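Local coordinates for amino acid adenylation domain-containing protein (Bacillus stratosphericus LAMA 585, PDB 6ULY) that probably selects an alpha-keto acid and activates it as a keto acyl adenylate, serving as an adenylation domain in a keto acid-selecting module of a nonribosomal depsipeptide synthetase, at residues E54-L60 against M156-D162; D171-F176 against K419-R423. The contacts are given in a common frame with arbitrary orientation. Numbering follows the deposited sequence.

Follow the chain from its N terminus and the two contacts come in series: interaction 1 is complete before interaction 2 opens. Interaction 1 closes a loop of 95 residues, bringing the segment that follows edge strand 150-152 of the seven-stranded mixed sheet back onto helix 46-62. Nine residues later interaction 2 opens at Asp-171, just ahead of strand 173-178 of the same sheet, and spans 242 residues to reach the short strand 420-421 at the sheet's other edge. The contacts do not touch; their centres lie 25 Å apart and their nearest atoms about 11 Å. One joins a loop to helix 46-62, the other joins strand 173-178 to the far edge of the sheet.

Interaction 1 (E54-L60 against M156-D162); sequences ERVLTGL and MLTLERD. With SO4 (sulfate ion), chain G; SO4 (sulfate ion), chain H.
A helix is flanked by the connection between two strands of the seven-stranded mixed sheet of an adenylation domain: 54-60, inside helix 46-62, meets the loop 156-162. Met-156 to Thr-158 make a turn, with Leu-159 N bonded to Met-156 O (3.0 Å), and from Leu-159 the loop runs extended. CA atoms come closest at Arg-55/Arg-161 (4.2 Å) and Val-56/Met-156 (4.9 Å). Asp-162 N donates to Glu-54 O (3.0 Å), Thr-58 OG1 (chi1 m) to Glu-160 O (2.5 Å), and Arg-55 NH1 to Leu-159 O (3.3 Å). Gly-59 leaves room for Met-156, whose SD lies 3.8 Å from Val-56 CG1 and CE 3.9 Å from Leu-60 CD2. Arg-161 NH2 forms a salt bridge with Glu-54 OE2 (3.2 Å), while Asp-162 pairs with Arg-61. The sulfate of chain G accepts from Arg-55 NH1 through O2 (2.7 Å) and from Arg-161 N through O1 (2.9 Å). Polar outside and apolar beneath, the contact juxtaposes two guanidiniums whose repulsion Glu-54 and the sulfate, probably from the crystallisation liquor, may offset.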
loop_
_atom_site.group_PDB
_atom_site.type_symbol
_atom_site.label_atom_id
_atom_site.label_comp_id
_atom_site.label_asym_id
_atom_site.label_seq_id
_atom_site.Cartn_x
_atom_site.Cartn_y
_atom_site.Cartn_z
ATOM N N GLU A 54 36.017 5.721 -16.039
ATOM C CA GLU A 54 37.006 4.652 -15.956
ATOM C C GLU A 54 37.845 4.768 -14.691
ATOM O O GLU A 54 38.229 3.749 -14.107
ATOM C CB GLU A 54 37.895 4.670 -17.201
ATOM C CG GLU A 54 37.212 4.119 -18.450
ATOM C CD GLU A 54 37.944 4.465 -19.733
ATOM O OE1 GLU A 54 37.519 3.986 -20.806
ATOM O OE2 GLU A 54 38.941 5.215 -19.670
ATOM N N ARG A 55 38.132 5.993 -14.246
ATOM C CA ARG A 55 38.844 6.169 -12.984
ATOM C C ARG A 55 38.001 5.664 -11.821
ATOM O O ARG A 55 38.462 4.855 -11.005
ATOM C CB ARG A 55 39.221 7.640 -12.792
ATOM C CG ARG A 55 40.165 8.184 -13.856
ATOM C CD ARG A 55 40.648 9.593 -13.535
ATOM N NE ARG A 55 41.057 10.313 -14.741
ATOM C CZ ARG A 55 42.208 10.116 -15.379
ATOM N NH1 ARG A 55 43.071 9.213 -14.934
ATOM N NH2 ARG A 55 42.493 10.817 -16.470
ATOM N N VAL A 56 36.749 6.117 -11.737
ATOM C CA VAL A 56 35.864 5.623 -10.684
ATOM C C VAL A 56 35.750 4.105 -10.755
ATOM O O VAL A 56 35.661 3.425 -9.724
ATOM C CB VAL A 56 34.486 6.303 -10.778
ATOM C CG1 VAL A 56 33.520 5.687 -9.771
ATOM C CG2 VAL A 56 34.620 7.794 -10.541
ATOM N N LEU A 57 35.762 3.547 -11.970
ATOM C CA LEU A 57 35.661 2.097 -12.116
ATOM C C LEU A 57 36.821 1.389 -11.430
ATOM O O LEU A 57 36.651 0.288 -10.893
ATOM C CB LEU A 57 35.606 1.720 -13.597
ATOM C CG LEU A 57 35.636 0.224 -13.918
ATOM C CD1 LEU A 57 34.431 -0.498 -13.321
ATOM C CD2 LEU A 57 35.691 0.013 -15.425
ATOM N N THR A 58 38.011 1.992 -11.453
ATOM C CA THR A 58 39.150 1.382 -10.775
ATOM C C THR A 58 38.871 1.213 -9.290
ATOM O O THR A 58 39.163 0.162 -8.707
ATOM C CB THR A 58 40.406 2.230 -10.979
ATOM O OG1 THR A 58 40.760 2.247 -12.367
ATOM C CG2 THR A 58 41.563 1.670 -10.160
ATOM N N GLY A 59 38.315 2.246 -8.658
ATOM C CA GLY A 59 38.039 2.165 -7.235
ATOM C C GLY A 59 36.938 1.177 -6.906
ATOM O O GLY A 59 37.033 0.437 -5.924
ATOM N N LEU A 60 35.881 1.148 -7.721
ATOM C CA LEU A 60 34.786 0.214 -7.470
ATOM C C LEU A 60 35.268 -1.228 -7.546
ATOM O O LEU A 60 34.919 -2.053 -6.692
ATOM C CB LEU A 60 33.649 0.455 -8.464
ATOM C CG LEU A 60 32.978 1.830 -8.388
ATOM C CD1 LEU A 60 31.882 1.953 -9.429
ATOM C CD2 LEU A 60 32.424 2.091 -6.995
ATOM N N MET A 156 37.931 8.601 -5.856
ATOM C CA MET A 156 38.200 7.691 -6.965
ATOM C C MET A 156 38.608 8.440 -8.224
ATOM O O MET A 156 39.305 7.875 -9.075
ATOM C CB MET A 156 36.969 6.827 -7.247
ATOM C CG MET A 156 36.493 6.019 -6.055
ATOM S SD MET A 156 34.986 5.069 -6.362
ATOM C CE MET A 156 34.671 4.400 -4.734
ATOM N N LEU A 157 38.197 9.703 -8.362
ATOM C CA LEU A 157 38.540 10.472 -9.551
ATOM C C LEU A 157 40.039 10.681 -9.700
ATOM O O LEU A 157 40.484 11.106 -10.772
ATOM C CB LEU A 157 37.840 11.834 -9.529
ATOM C CG LEU A 157 36.426 11.906 -10.109
ATOM C CD1 LEU A 157 35.902 13.330 -10.036
ATOM C CD2 LEU A 157 36.390 11.408 -11.549
ATOM N N THR A 158 40.825 10.397 -8.663
ATOM C CA THR A 158 42.270 10.565 -8.711
ATOM C C THR A 158 42.990 9.256 -9.011
ATOM O O THR A 158 44.196 9.147 -8.767
ATOM C CB THR A 158 42.777 11.153 -7.393
ATOM O OG1 THR A 158 42.830 10.128 -6.394
ATOM C CG2 THR A 158 41.862 12.272 -6.912
ATOM N N LEU A 159 42.279 8.266 -9.536
ATOM C CA LEU A 159 42.856 6.957 -9.797
ATOM C C LEU A 159 43.181 6.794 -11.277
ATOM O O LEU A 159 42.773 7.590 -12.129
ATOM C CB LEU A 159 41.903 5.853 -9.339
ATOM C CG LEU A 159 41.606 5.802 -7.841
ATOM C CD1 LEU A 159 40.648 4.657 -7.536
ATOM C CD2 LEU A 159 42.896 5.667 -7.050
ATOM N N GLU A 160 43.952 5.749 -11.569
ATOM C CA GLU A 160 44.212 5.359 -12.945
ATOM C C GLU A 160 42.921 4.899 -13.612
ATOM O O GLU A 160 42.031 4.335 -12.971
ATOM C CB GLU A 160 45.245 4.234 -12.995
ATOM C CG GLU A 160 46.461 4.531 -13.852
ATOM C CD GLU A 160 47.343 3.313 -14.057
ATOM O OE1 GLU A 160 46.809 2.244 -14.425
ATOM O OE2 GLU A 160 48.569 3.422 -13.846
ATOM N N ARG A 161 42.824 5.145 -14.916
ATOM C CA ARG A 161 41.660 4.705 -15.669
ATOM C C ARG A 161 41.689 3.193 -15.847
ATOM O O ARG A 161 42.726 2.617 -16.192
ATOM C CB ARG A 161 41.612 5.393 -17.033
ATOM C CG ARG A 161 41.334 6.880 -16.962
ATOM C CD ARG A 161 41.271 7.521 -18.346
ATOM N NE ARG A 161 42.553 7.470 -19.053
ATOM C CZ ARG A 161 42.823 6.690 -20.101
ATOM N NH1 ARG A 161 44.026 6.737 -20.657
ATOM N NH2 ARG A 161 41.907 5.871 -20.604
ATOM N N ASP A 162 40.549 2.551 -15.593
ATOM C CA ASP A 162 40.350 1.136 -15.882
ATOM C C ASP A 162 39.632 1.051 -17.224
ATOM O O ASP A 162 38.439 1.357 -17.316
ATOM C CB ASP A 162 39.545 0.455 -14.777
ATOM C CG ASP A 162 39.569 -1.055 -14.884
ATOM O OD1 ASP A 162 39.612 -1.570 -16.021
ATOM O OD2 ASP A 162 39.543 -1.727 -13.829
HETATM S S SO4 G . 45.368 7.588 -16.670
HETATM O O1 SO4 G . 44.365 6.611 -16.927
HETATM O O2 SO4 G . 45.403 7.872 -15.264
HETATM O O3 SO4 G . 46.645 7.025 -17.059
HETATM O O4 SO4 G . 45.061 8.796 -17.421
HETATM S S SO4 H . 43.480 4.346 -23.816
HETATM O O1 SO4 H . 43.904 3.418 -24.842
HETATM O O2 SO4 H . 42.065 4.244 -23.626
HETATM O O3 SO4 H . 44.151 4.028 -22.570
HETATM O O4 SO4 H . 43.780 5.673 -24.254
#

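Interaction 2 (D171-F176 against K419-R423); sequences DDSVFF and KGYYR
Lys-419 reaches across to the start of strand 173-178 with a stretched side chain, chi1 m and chi2 to chi4 all t. Its NZ donates to Asp-171 O (2.7 Å) and to Ser-173 OG (2.8 Å); Ser-173, chi1 m, also bonds Glu-190 through OG. Segments 171-176 and 419-422 run 38° apart, end to end, with CA atoms nearest at Ser-173/Lys-419 (8.1 Å), then Phe-176/Tyr-422 (8.3 Å), so each link across the gap needs a side chain. Gly-420, at phi/psi 139/171, keeps the chain extended; at these angles a CB would jam against the carbonyl O of Lys-419. At the other end Phe-176 (chi1 -63°, chi2 -75°) sends its edge to the face of Tyr-422 (chi1 -173°, chi2 57°): centroids 5.0 Å apart, planes at 54°, Phe-176 CE1 3.8 Å from Tyr-422 CD1. Both rings also touch Cys-188 and Leu-121. Strand 188-192 lies between 173-178 and 420-421, so lysine and aromatic pair link second neighbours at the edge of a mixed sheet in an ANL-type adenylation domain.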
loop_
_atom_site.group_PDB
_atom_site.type_symbol
_atom_site.label_atom_id
_atom_site.label_comp_id
_atom_site.label_asym_id
_atom_site.label_seq_id
_atom_site.Cartn_x
_atom_site.Cartn_y
_atom_site.Cartn_z
ATOM N N ASP A 171 19.984 -6.970 -22.996
ATOM C CA ASP A 171 18.995 -7.365 -22.002
ATOM C C ASP A 171 19.546 -7.369 -20.583
ATOM O O ASP A 171 18.776 -7.581 -19.640
ATOM C CB ASP A 171 18.435 -8.750 -22.338
ATOM C CG ASP A 171 17.595 -8.740 -23.597
ATOM O OD1 ASP A 171 16.659 -7.914 -23.678
ATOM O OD2 ASP A 171 17.880 -9.538 -24.513
ATOM N N ASP A 172 20.846 -7.147 -20.411
ATOM C CA ASP A 172 21.397 -6.977 -19.075
ATOM C C ASP A 172 20.680 -5.840 -18.360
ATOM O O ASP A 172 20.309 -4.834 -18.973
ATOM C CB ASP A 172 22.899 -6.684 -19.152
ATOM C CG ASP A 172 23.706 -7.875 -19.631
ATOM O OD1 ASP A 172 23.126 -8.973 -19.768
ATOM O OD2 ASP A 172 24.922 -7.711 -19.869
ATOM N N SER A 173 20.472 -6.006 -17.057
ATOM C CA SER A 173 19.950 -4.913 -16.247
ATOM C C SER A 173 20.952 -3.766 -16.212
ATOM O O SER A 173 22.142 -3.975 -15.961
ATOM C CB SER A 173 19.661 -5.403 -14.831
ATOM O OG SER A 173 18.627 -6.369 -14.832
ATOM N N VAL A 174 20.473 -2.550 -16.459
ATOM C CA VAL A 174 21.340 -1.382 -16.532
ATOM C C VAL A 174 21.255 -0.534 -15.267
ATOM O O VAL A 174 22.260 0.034 -14.840
ATOM C CB VAL A 174 21.018 -0.546 -17.792
ATOM C CG1 VAL A 174 19.625 0.068 -17.699
ATOM C CG2 VAL A 174 22.089 0.527 -18.012
ATOM N N PHE A 175 20.075 -0.434 -14.652
ATOM C CA PHE A 175 19.974 0.197 -13.341
ATOM C C PHE A 175 18.637 -0.146 -12.698
ATOM O O PHE A 175 17.677 -0.530 -13.371
ATOM C CB PHE A 175 20.144 1.725 -13.418
ATOM C CG PHE A 175 19.062 2.435 -14.189
ATOM C CD1 PHE A 175 17.846 2.737 -13.596
ATOM C CD2 PHE A 175 19.274 2.832 -15.496
ATOM C CE1 PHE A 175 16.854 3.394 -14.304
ATOM C CE2 PHE A 175 18.288 3.488 -16.208
ATOM C CZ PHE A 175 17.076 3.773 -15.608
ATOM N N PHE A 176 18.606 -0.014 -11.375
ATOM C CA PHE A 176 17.379 0.020 -10.600
ATOM C C PHE A 176 16.957 1.466 -10.365
ATOM O O PHE A 176 17.786 2.377 -10.337
ATOM C CB PHE A 176 17.565 -0.666 -9.246
ATOM C CG PHE A 176 17.892 -2.125 -9.336
ATOM C CD1 PHE A 176 16.912 -3.048 -9.654
ATOM C CD2 PHE A 176 19.173 -2.576 -9.074
ATOM C CE1 PHE A 176 17.208 -4.395 -9.725
ATOM C CE2 PHE A 176 19.477 -3.918 -9.144
ATOM C CZ PHE A 176 18.488 -4.834 -9.470
ATOM N N LYS A 419 11.973 -4.710 -16.672
ATOM C CA LYS A 419 11.948 -6.146 -16.426
ATOM C C LYS A 419 10.927 -6.499 -15.352
ATOM O O LYS A 419 10.365 -7.600 -15.364
ATOM C CB LYS A 419 13.325 -6.650 -15.992
ATOM C CG LYS A 419 14.417 -6.548 -17.033
ATOM C CD LYS A 419 15.635 -7.334 -16.574
ATOM C CE LYS A 419 16.813 -7.155 -17.508
ATOM N NZ LYS A 419 17.984 -7.966 -17.074
ATOM N N GLY A 420 10.687 -5.585 -14.416
ATOM C CA GLY A 420 9.771 -5.824 -13.321
ATOM C C GLY A 420 10.305 -5.277 -12.014
ATOM O O GLY A 420 11.462 -4.843 -11.939
ATOM N N TYR A 421 9.462 -5.268 -10.987
ATOM C CA TYR A 421 9.912 -4.899 -9.656
ATOM C C TYR A 421 10.812 -5.993 -9.096
ATOM O O TYR A 421 10.506 -7.185 -9.193
ATOM C CB TYR A 421 8.722 -4.677 -8.728
ATOM C CG TYR A 421 7.731 -3.647 -9.216
ATOM C CD1 TYR A 421 8.105 -2.318 -9.388
ATOM C CD2 TYR A 421 6.415 -4.001 -9.488
ATOM C CE1 TYR A 421 7.200 -1.376 -9.828
ATOM C CE2 TYR A 421 5.502 -3.064 -9.926
ATOM C CZ TYR A 421 5.900 -1.755 -10.096
ATOM O OH TYR A 421 4.989 -0.825 -10.532
ATOM N N TYR A 422 11.922 -5.578 -8.497
ATOM C CA TYR A 422 12.923 -6.526 -8.028
ATOM C C TYR A 422 12.390 -7.323 -6.844
ATOM O O TYR A 422 11.867 -6.756 -5.879
ATOM C CB TYR A 422 14.204 -5.776 -7.646
ATOM C CG TYR A 422 15.388 -6.653 -7.302
ATOM C CD1 TYR A 422 15.883 -7.586 -8.209
ATOM C CD2 TYR A 422 16.030 -6.530 -6.078
ATOM C CE1 TYR A 422 16.969 -8.384 -7.891
ATOM C CE2 TYR A 422 17.117 -7.319 -5.756
ATOM C CZ TYR A 422 17.583 -8.240 -6.662
ATOM O OH TYR A 422 18.665 -9.019 -6.323
ATOM N N ARG A 423 12.512 -8.649 -6.933
ATOM C CA ARG A 423 12.186 -9.542 -5.821
ATOM C C ARG A 423 10.736 -9.377 -5.371
ATOM O O ARG A 423 10.429 -9.385 -4.176
ATOM C CB ARG A 423 13.150 -9.319 -4.655
ATOM C CG ARG A 423 14.601 -9.703 -4.974
ATOM C CD ARG A 423 15.122 -10.746 -4.003
ATOM N NE ARG A 423 15.716 -10.139 -2.816
ATOM C CZ ARG A 423 15.805 -10.731 -1.629
ATOM N NH1 ARG A 423 15.316 -11.952 -1.445
ATOM N NH2 ARG A 423 16.374 -10.091 -0.618
#